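Local coordinates for peptide ABC transporter, peptide-binding protein (Thermus thermophilus, PDB 2D5W) that binds oligopeptides such as a pentapeptide and probably delivers them to an ABC transporter for uptake across the membrane, at residues V556-V564 with I582-W593; F293-A301 with D594-T602. One frame throughout, in Å; residues are numbered along the deposited sequence.

Interaction 1: residues V556-V564 with I582-W593; sequences VRKGLVNYV and IGWESRGAVKKW
A short two-stranded antiparallel pairing joins Leu560-Val561 to Gly583-Trp584, and an asparagine side chain carries the contact on to Val590-Trp593. Val561 and Gly583 form the hydrogen-bonded pair: Val561 N to Gly583 O is 2.8 Å and nearly straight, while the return bond from Gly583 N to Val561 O stretches to 3.3 Å. Glu585 N adds a bond to Gly559 O. Leu560 and Trp584 are the non-hydrogen-bonded pair, and their side chains share one face of the sheet. Leu560 CD1 sits over the centre of the six-membered ring, 3.9 Å from the Trp584 ring centroid and 7° off its normal, a CH-pi contact. Arg557 CD reaches the same indole at CH2, 3.6 Å away; its guanidinium goes on to a salt bridge with Asp268. The type II turn Arg557-Leu560, with glycine at its third position, brings the chain from the long strand 544-557 into this pairing. Beyond it, Asn562 CG lies anti to its own carbonyl carbon (chi1 -59°), which carries the amide across to the opposite backbone. Asn562 OD1 takes two N-H groups, Lys592 N at 2.7 Å on a lone pair and Trp593 N at 3.1 Å, tilted 20° from the carbonyl plane. Asn562 ND2 donates one N-H to Val590 O at 3.0 Å and is also hydrogen-bonded to Glu581 O, fixing the rotation of the buried amide.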
loop_
_atom_site.group_PDB
_atom_site.type_symbol
_atom_site.label_atom_id
_atom_site.label_comp_id
_atom_site.label_asym_id
_atom_site.label_seq_id
_atom_site.Cartn_x
_atom_site.Cartn_y
_atom_site.Cartn_z
ATOM N N VAL A 556 1.904 11.932 19.179
ATOM C CA VAL A 556 1.952 13.308 18.710
ATOM C C VAL A 556 2.290 14.294 19.819
ATOM O O VAL A 556 1.634 14.316 20.860
ATOM C CB VAL A 556 0.585 13.684 18.088
ATOM C CG1 VAL A 556 0.630 15.084 17.504
ATOM C CG2 VAL A 556 0.203 12.664 17.021
ATOM N N ARG A 557 3.305 15.120 19.592
ATOM C CA ARG A 557 3.707 16.095 20.595
ATOM C C ARG A 557 2.600 17.101 20.858
ATOM O O ARG A 557 1.929 17.566 19.934
ATOM C CB ARG A 557 4.960 16.852 20.155
ATOM C CG ARG A 557 5.582 17.672 21.285
ATOM C CD ARG A 557 6.628 18.654 20.791
ATOM N NE ARG A 557 7.696 18.019 20.022
ATOM C CZ ARG A 557 8.660 17.261 20.538
ATOM N NH1 ARG A 557 8.711 17.026 21.844
ATOM N NH2 ARG A 557 9.587 16.747 19.745
ATOM N N LYS A 558 2.408 17.441 22.126
ATOM C CA LYS A 558 1.388 18.414 22.473
ATOM C C LYS A 558 1.740 19.734 21.803
ATOM O O LYS A 558 2.909 20.111 21.723
ATOM C CB LYS A 558 1.296 18.561 23.993
ATOM C CG LYS A 558 0.728 17.305 24.647
ATOM C CD LYS A 558 0.621 17.409 26.151
ATOM C CE LYS A 558 -0.021 16.155 26.725
ATOM N NZ LYS A 558 -1.443 15.980 26.297
ATOM N N GLY A 559 0.723 20.411 21.284
ATOM C CA GLY A 559 0.947 21.676 20.609
ATOM C C GLY A 559 0.887 21.564 19.093
ATOM O O GLY A 559 0.660 22.558 18.407
ATOM N N LEU A 560 1.091 20.360 18.564
ATOM C CA LEU A 560 1.046 20.149 17.118
ATOM C C LEU A 560 -0.393 19.889 16.706
ATOM O O LEU A 560 -1.017 18.951 17.190
ATOM C CB LEU A 560 1.909 18.946 16.716
ATOM C CG LEU A 560 2.026 18.718 15.202
ATOM C CD1 LEU A 560 2.874 19.821 14.583
ATOM C CD2 LEU A 560 2.654 17.360 14.924
ATOM N N VAL A 561 -0.929 20.717 15.816
ATOM C CA VAL A 561 -2.302 20.523 15.379
ATOM C C VAL A 561 -2.445 20.167 13.907
ATOM O O VAL A 561 -1.579 20.476 13.075
ATOM C CB VAL A 561 -3.189 21.762 15.674
ATOM C CG1 VAL A 561 -3.350 21.934 17.175
ATOM C CG2 VAL A 561 -2.588 23.002 15.043
ATOM N N ASN A 562 -3.560 19.501 13.625
ATOM C CA ASN A 562 -3.954 19.053 12.301
ATOM C C ASN A 562 -3.191 17.854 11.742
ATOM O O ASN A 562 -3.380 17.478 10.585
ATOM C CB ASN A 562 -3.944 20.235 11.328
ATOM C CG ASN A 562 -4.894 21.336 11.767
ATOM O OD1 ASN A 562 -5.932 21.061 12.371
ATOM N ND2 ASN A 562 -4.548 22.582 11.465
ATOM N N TYR A 563 -2.337 17.254 12.570
ATOM C CA TYR A 563 -1.604 16.048 12.179
ATOM C C TYR A 563 -2.579 14.965 12.635
ATOM O O TYR A 563 -2.434 14.388 13.715
ATOM C CB TYR A 563 -0.289 15.932 12.954
ATOM C CG TYR A 563 0.596 14.802 12.471
ATOM C CD1 TYR A 563 1.507 15.000 11.434
ATOM C CD2 TYR A 563 0.489 13.523 13.016
ATOM C CE1 TYR A 563 2.291 13.952 10.950
ATOM C CE2 TYR A 563 1.265 12.468 12.540
ATOM C CZ TYR A 563 2.161 12.688 11.507
ATOM O OH TYR A 563 2.917 11.646 11.023
ATOM N N VAL A 564 -3.579 14.711 11.797
ATOM C CA VAL A 564 -4.651 13.776 12.105
ATOM C C VAL A 564 -4.867 12.746 11.010
ATOM O O VAL A 564 -4.757 13.054 9.822
ATOM C CB VAL A 564 -5.964 14.568 12.330
ATOM C CG1 VAL A 564 -7.144 13.626 12.522
ATOM C CG2 VAL A 564 -5.797 15.487 13.529
ATOM N N ILE A 582 -0.553 21.775 8.853
ATOM C CA ILE A 582 -0.003 21.173 10.058
ATOM C C ILE A 582 0.949 22.194 10.674
ATOM O O ILE A 582 1.818 22.746 9.997
ATOM C CB ILE A 582 0.744 19.860 9.734
ATOM C CG1 ILE A 582 -0.257 18.829 9.196
ATOM C CG2 ILE A 582 1.453 19.340 10.981
ATOM C CD1 ILE A 582 0.363 17.543 8.694
ATOM N N GLY A 583 0.771 22.466 11.961
ATOM C CA GLY A 583 1.627 23.443 12.603
ATOM C C GLY A 583 1.500 23.494 14.109
ATOM O O GLY A 583 0.711 22.766 14.711
ATOM N N TRP A 584 2.287 24.381 14.705
ATOM C CA TRP A 584 2.315 24.564 16.146
ATOM C C TRP A 584 1.359 25.670 16.577
ATOM O O TRP A 584 1.409 26.781 16.050
ATOM C CB TRP A 584 3.741 24.901 16.579
ATOM C CG TRP A 584 4.731 23.833 16.208
ATOM C CD1 TRP A 584 5.606 23.845 15.159
ATOM C CD2 TRP A 584 4.897 22.567 16.857
ATOM N NE1 TRP A 584 6.308 22.661 15.115
ATOM C CE2 TRP A 584 5.889 21.860 16.144
ATOM C CE3 TRP A 584 4.300 21.963 17.970
ATOM C CZ2 TRP A 584 6.299 20.573 16.511
ATOM C CZ3 TRP A 584 4.706 20.684 18.335
ATOM C CH2 TRP A 584 5.697 20.004 17.605
ATOM N N GLU A 585 0.490 25.371 17.535
ATOM C CA GLU A 585 -0.466 26.370 17.998
ATOM C C GLU A 585 0.206 27.632 18.533
ATOM O O GLU A 585 -0.317 28.733 18.352
ATOM C CB GLU A 585 -1.390 25.775 19.064
ATOM C CG GLU A 585 -2.183 24.579 18.569
ATOM C CD GLU A 585 -3.289 24.162 19.520
ATOM O OE1 GLU A 585 -4.446 24.586 19.313
ATOM O OE2 GLU A 585 -3.000 23.412 20.475
ATOM N N SER A 586 1.363 27.486 19.173
ATOM C CA SER A 586 2.063 28.644 19.724
ATOM C C SER A 586 2.630 29.545 18.626
ATOM O O SER A 586 3.085 30.658 18.902
ATOM C CB SER A 586 3.173 28.204 20.683
ATOM O OG SER A 586 4.190 27.490 20.012
ATOM N N ARG A 587 2.602 29.054 17.389
ATOM C CA ARG A 587 3.059 29.816 16.227
ATOM C C ARG A 587 1.842 30.460 15.565
ATOM O O ARG A 587 1.969 31.247 14.627
ATOM C CB ARG A 587 3.748 28.893 15.217
ATOM C CG ARG A 587 5.206 28.616 15.513
ATOM C CD ARG A 587 6.082 29.728 14.971
ATOM N NE ARG A 587 7.492 29.503 15.265
ATOM C CZ ARG A 587 8.484 30.243 14.779
ATOM N NH1 ARG A 587 9.740 29.967 15.103
ATOM N NH2 ARG A 587 8.220 31.256 13.964
ATOM N N GLY A 588 0.658 30.114 16.056
ATOM C CA GLY A 588 -0.559 30.667 15.495
ATOM C C GLY A 588 -1.332 29.689 14.632
ATOM O O GLY A 588 -2.385 30.035 14.100
ATOM N N ALA A 589 -0.819 28.471 14.481
ATOM C CA ALA A 589 -1.505 27.468 13.669
ATOM C C ALA A 589 -2.910 27.252 14.227
ATOM O O ALA A 589 -3.087 27.072 15.433
ATOM C CB ALA A 589 -0.727 26.163 13.677
ATOM N N VAL A 590 -3.903 27.264 13.343
ATOM C CA VAL A 590 -5.294 27.106 13.743
ATOM C C VAL A 590 -5.783 25.665 13.651
ATOM O O VAL A 590 -5.797 25.067 12.573
ATOM C CB VAL A 590 -6.208 28.006 12.877
ATOM C CG1 VAL A 590 -7.657 27.843 13.300
ATOM C CG2 VAL A 590 -5.775 29.460 13.010
ATOM N N LYS A 591 -6.193 25.111 14.788
ATOM C CA LYS A 591 -6.691 23.741 14.834
ATOM C C LYS A 591 -7.982 23.631 14.027
ATOM O O LYS A 591 -8.921 24.403 14.238
ATOM C CB LYS A 591 -6.943 23.327 16.284
ATOM C CG LYS A 591 -7.311 21.867 16.446
ATOM C CD LYS A 591 -7.543 21.511 17.905
ATOM C CE LYS A 591 -7.856 20.032 18.062
ATOM N NZ LYS A 591 -8.155 19.679 19.477
ATOM N N LYS A 592 -8.023 22.673 13.108
ATOM C CA LYS A 592 -9.193 22.458 12.258
ATOM C C LYS A 592 -9.719 21.029 12.356
ATOM O O LYS A 592 -10.854 20.747 11.966
ATOM C CB LYS A 592 -8.844 22.759 10.796
ATOM C CG LYS A 592 -8.549 24.216 10.505
ATOM C CD LYS A 592 -9.780 25.079 10.715
ATOM C CE LYS A 592 -9.493 26.529 10.374
ATOM N NZ LYS A 592 -9.048 26.687 8.962
ATOM N N TRP A 593 -8.888 20.128 12.869
ATOM C CA TRP A 593 -9.263 18.729 13.016
ATOM C C TRP A 593 -8.896 18.238 14.407
ATOM O O TRP A 593 -7.972 18.761 15.026
ATOM C CB TRP A 593 -8.532 17.869 11.976
ATOM C CG TRP A 593 -8.724 18.332 10.569
ATOM C CD1 TRP A 593 -7.988 19.269 9.903
ATOM C CD2 TRP A 593 -9.767 17.928 9.673
ATOM N NE1 TRP A 593 -8.512 19.478 8.650
ATOM C CE2 TRP A 593 -9.605 18.669 8.483
ATOM C CE3 TRP A 593 -10.827 17.015 9.762
ATOM C CZ2 TRP A 593 -10.463 18.526 7.386
ATOM C CZ3 TRP A 593 -11.680 16.873 8.673
ATOM C CH2 TRP A 593 -11.492 17.625 7.502
HETATM O O HOH W 1 2.708 24.913 19.965
HETATM O O HOH W 2 -5.365 18.786 15.635
#

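Interaction 2: residues F293-A301 with D594-T602; sequences FDIWFVPGA and DQAKYALST
With chi1 of -52°, Trp296 holds its indole anti to the carbonyl carbon, and Gln595, its CG anti to the backbone N (chi1 -175°) and its chain bent at chi2, lays its aliphatic part over one indole face. Gln595 CG stands 3.5 Å from the centroid of the Trp296 five-membered ring, a CH-pi contact offset toward the rim; Gln595 CB follows over the ring fusion. The amide continues past the ring to Val298, where Gln595 NE2 lies 3.6 Å from Val298 CG2, and its NH2 group is bonded to Ala565 O. At the other end of the indole, Trp296 CZ3 meets Ala596 CA at 3.6 Å, while Ala599 CB approaches CE3 obliquely. With an alanine here in place of Trp296, the Gln595 methylenes, Ala596 and Ala599 would probably lose the flat surface they pack on, and a gap would open between strand and tail. One direct backbone bond joins the two segments: Leu600 N to Phe297 O, 2.8 Å and nearly straight. A water extends this link by accepting from Phe297 N and donating to Leu600 O. The Leu600 branches part, CD1 to Phe297 CB (3.9 Å) and CD2 tightly against Pro299 CG (3.3 Å). The C-terminal tail, with a short 3-10 turn around Lys597, crosses strand 293-308, meeting its backbone near Val298; that strand pairs antiparallel with strand 544-557 through backbone bonds from Trp296 to Tyr554 and from Val298 to Asn552.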
loop_
_atom_site.group_PDB
_atom_site.type_symbol
_atom_site.label_atom_id
_atom_site.label_comp_id
_atom_site.label_asym_id
_atom_site.label_seq_id
_atom_site.Cartn_x
_atom_site.Cartn_y
_atom_site.Cartn_z
ATOM N N PHE A 293 3.252 14.073 25.183
ATOM C CA PHE A 293 2.648 13.543 23.963
ATOM C C PHE A 293 1.285 12.928 24.199
ATOM O O PHE A 293 0.942 12.555 25.317
ATOM C CB PHE A 293 3.520 12.429 23.358
ATOM C CG PHE A 293 4.881 12.875 22.924
ATOM C CD1 PHE A 293 5.927 12.986 23.837
ATOM C CD2 PHE A 293 5.119 13.184 21.590
ATOM C CE1 PHE A 293 7.192 13.398 23.423
ATOM C CE2 PHE A 293 6.376 13.595 21.165
ATOM C CZ PHE A 293 7.416 13.705 22.082
ATOM N N ASP A 294 0.518 12.824 23.119
ATOM C CA ASP A 294 -0.777 12.164 23.146
ATOM C C ASP A 294 -0.586 10.911 22.299
ATOM O O ASP A 294 0.134 10.932 21.295
ATOM C CB ASP A 294 -1.873 13.040 22.532
ATOM C CG ASP A 294 -2.278 14.179 23.443
ATOM O OD1 ASP A 294 -1.810 15.314 23.224
ATOM O OD2 ASP A 294 -3.055 13.930 24.389
ATOM N N ILE A 295 -1.203 9.815 22.721
ATOM C CA ILE A 295 -1.105 8.553 21.999
ATOM C C ILE A 295 -2.493 8.184 21.501
ATOM O O ILE A 295 -3.451 8.158 22.275
ATOM C CB ILE A 295 -0.583 7.427 22.914
ATOM C CG1 ILE A 295 0.757 7.841 23.529
ATOM C CG2 ILE A 295 -0.434 6.133 22.113
ATOM C CD1 ILE A 295 1.252 6.904 24.611
ATOM N N TRP A 296 -2.599 7.901 20.208
ATOM C CA TRP A 296 -3.869 7.543 19.585
ATOM C C TRP A 296 -3.755 6.237 18.817
ATOM O O TRP A 296 -2.680 5.890 18.335
ATOM C CB TRP A 296 -4.304 8.617 18.585
ATOM C CG TRP A 296 -4.320 10.007 19.114
ATOM C CD1 TRP A 296 -3.339 10.948 18.988
ATOM C CD2 TRP A 296 -5.386 10.628 19.831
ATOM N NE1 TRP A 296 -3.734 12.126 19.582
ATOM C CE2 TRP A 296 -4.987 11.955 20.106
ATOM C CE3 TRP A 296 -6.645 10.194 20.267
ATOM C CZ2 TRP A 296 -5.806 12.854 20.801
ATOM C CZ3 TRP A 296 -7.458 11.086 20.956
ATOM C CH2 TRP A 296 -7.033 12.402 21.216
ATOM N N PHE A 297 -4.872 5.528 18.694
ATOM C CA PHE A 297 -4.919 4.281 17.937
ATOM C C PHE A 297 -6.013 4.460 16.896
ATOM O O PHE A 297 -7.179 4.660 17.236
ATOM C CB PHE A 297 -5.237 3.107 18.863
ATOM C CG PHE A 297 -4.132 2.790 19.827
ATOM C CD1 PHE A 297 -3.144 1.871 19.497
ATOM C CD2 PHE A 297 -4.065 3.433 21.057
ATOM C CE1 PHE A 297 -2.103 1.595 20.380
ATOM C CE2 PHE A 297 -3.026 3.166 21.949
ATOM C CZ PHE A 297 -2.046 2.245 21.609
ATOM N N VAL A 298 -5.632 4.394 15.624
ATOM C CA VAL A 298 -6.582 4.598 14.541
ATOM C C VAL A 298 -6.825 3.347 13.713
ATOM O O VAL A 298 -5.917 2.833 13.068
ATOM C CB VAL A 298 -6.093 5.722 13.596
ATOM C CG1 VAL A 298 -7.100 5.947 12.475
ATOM C CG2 VAL A 298 -5.880 7.005 14.386
ATOM N N PRO A 299 -8.063 2.831 13.734
ATOM C CA PRO A 299 -8.359 1.632 12.949
ATOM C C PRO A 299 -8.317 1.964 11.461
ATOM O O PRO A 299 -8.630 3.081 11.056
ATOM C CB PRO A 299 -9.762 1.254 13.416
ATOM C CG PRO A 299 -9.769 1.714 14.835
ATOM C CD PRO A 299 -9.129 3.079 14.720
ATOM N N GLY A 300 -7.912 0.993 10.656
ATOM C CA GLY A 300 -7.845 1.206 9.224
ATOM C C GLY A 300 -7.920 -0.127 8.514
ATOM O O GLY A 300 -8.088 -1.164 9.151
ATOM N N ALA A 301 -7.807 -0.105 7.194
ATOM C CA ALA A 301 -7.846 -1.333 6.415
ATOM C C ALA A 301 -6.395 -1.782 6.292
ATOM O O ALA A 301 -5.760 -1.615 5.254
ATOM C CB ALA A 301 -8.449 -1.061 5.044
ATOM N N ASP A 594 -9.630 17.250 14.907
ATOM C CA ASP A 594 -9.324 16.669 16.207
ATOM C C ASP A 594 -9.285 15.162 16.032
ATOM O O ASP A 594 -10.222 14.559 15.507
ATOM C CB ASP A 594 -10.362 17.024 17.268
ATOM C CG ASP A 594 -9.958 16.522 18.645
ATOM O OD1 ASP A 594 -9.057 17.132 19.264
ATOM O OD2 ASP A 594 -10.517 15.504 19.100
ATOM N N GLN A 595 -8.199 14.560 16.495
ATOM C CA GLN A 595 -7.988 13.128 16.360
ATOM C C GLN A 595 -8.976 12.212 17.082
ATOM O O GLN A 595 -9.275 11.122 16.602
ATOM C CB GLN A 595 -6.567 12.790 16.817
ATOM C CG GLN A 595 -6.186 11.344 16.604
ATOM C CD GLN A 595 -6.165 10.970 15.140
ATOM O OE1 GLN A 595 -5.208 11.267 14.421
ATOM N NE2 GLN A 595 -7.229 10.330 14.683
ATOM N N ALA A 596 -9.484 12.656 18.224
ATOM C CA ALA A 596 -10.396 11.845 19.028
ATOM C C ALA A 596 -11.511 11.098 18.295
ATOM O O ALA A 596 -11.629 9.877 18.420
ATOM C CB ALA A 596 -10.996 12.699 20.140
ATOM N N LYS A 597 -12.317 11.821 17.529
ATOM C CA LYS A 597 -13.446 11.214 16.826
ATOM C C LYS A 597 -13.109 10.146 15.787
ATOM O O LYS A 597 -13.985 9.379 15.384
ATOM C CB LYS A 597 -14.297 12.303 16.168
ATOM C CG LYS A 597 -13.614 13.021 15.018
ATOM C CD LYS A 597 -14.512 14.094 14.419
ATOM C CE LYS A 597 -14.716 15.252 15.383
ATOM N NZ LYS A 597 -13.429 15.935 15.704
ATOM N N TYR A 598 -11.853 10.083 15.358
ATOM C CA TYR A 598 -11.448 9.099 14.357
ATOM C C TYR A 598 -10.644 7.955 14.961
ATOM O O TYR A 598 -10.315 6.989 14.274
ATOM C CB TYR A 598 -10.596 9.767 13.277
ATOM C CG TYR A 598 -11.169 11.053 12.744
ATOM C CD1 TYR A 598 -12.316 11.058 11.950
ATOM C CD2 TYR A 598 -10.571 12.274 13.047
ATOM C CE1 TYR A 598 -12.852 12.252 11.472
ATOM C CE2 TYR A 598 -11.097 13.469 12.578
ATOM C CZ TYR A 598 -12.236 13.454 11.793
ATOM O OH TYR A 598 -12.754 14.647 11.349
ATOM N N ALA A 599 -10.329 8.065 16.247
ATOM C CA ALA A 599 -9.533 7.048 16.922
ATOM C C ALA A 599 -10.348 6.199 17.882
ATOM O O ALA A 599 -11.480 6.541 18.225
ATOM C CB ALA A 599 -8.387 7.712 17.670
ATOM N N LEU A 600 -9.762 5.085 18.308
ATOM C CA LEU A 600 -10.412 4.192 19.256
ATOM C C LEU A 600 -10.582 4.941 20.572
ATOM O O LEU A 600 -9.805 5.846 20.882
ATOM C CB LEU A 600 -9.558 2.944 19.485
ATOM C CG LEU A 600 -9.419 1.971 18.313
ATOM C CD1 LEU A 600 -8.395 0.902 18.658
ATOM C CD2 LEU A 600 -10.772 1.341 18.006
ATOM N N SER A 601 -11.599 4.561 21.340
ATOM C CA SER A 601 -11.882 5.194 22.624
ATOM C C SER A 601 -10.629 5.356 23.476
ATOM O O SER A 601 -9.718 4.531 23.419
ATOM C CB SER A 601 -12.921 4.377 23.395
ATOM O OG SER A 601 -14.140 4.296 22.679
ATOM N N THR A 602 -10.606 6.426 24.268
ATOM C CA THR A 602 -9.488 6.751 25.151
ATOM C C THR A 602 -8.170 6.876 24.396
ATOM O O THR A 602 -7.641 8.006 24.334
ATOM C CB THR A 602 -9.321 5.697 26.272
ATOM O OG1 THR A 602 -8.944 4.437 25.703
ATOM C CG2 THR A 602 -10.621 5.531 27.041
HETATM O O HOH W 3 -6.970 5.934 20.622
#

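Interactions 1 and 2 lie on one continuous path: residues 582-593 run straight into 594-602, and strands 544-557 and 293-308, which lead into the first segment of interaction 1 and carry that of interaction 2, are neighbours in one sheet. Their centres are about 16 Å apart, on the same side of the chain's centre. Asp294 N probably hydrogen-bonds Val556 O (2.9 Å), and a salt bridge joins Lys558 NZ to Asp294 OD1 at 3.2 Å. Where the tail passes from one contact to the other, Trp593 CE3 packs on Tyr598 OH (3.4 Å), and Lys591 forms a salt bridge with Asp594.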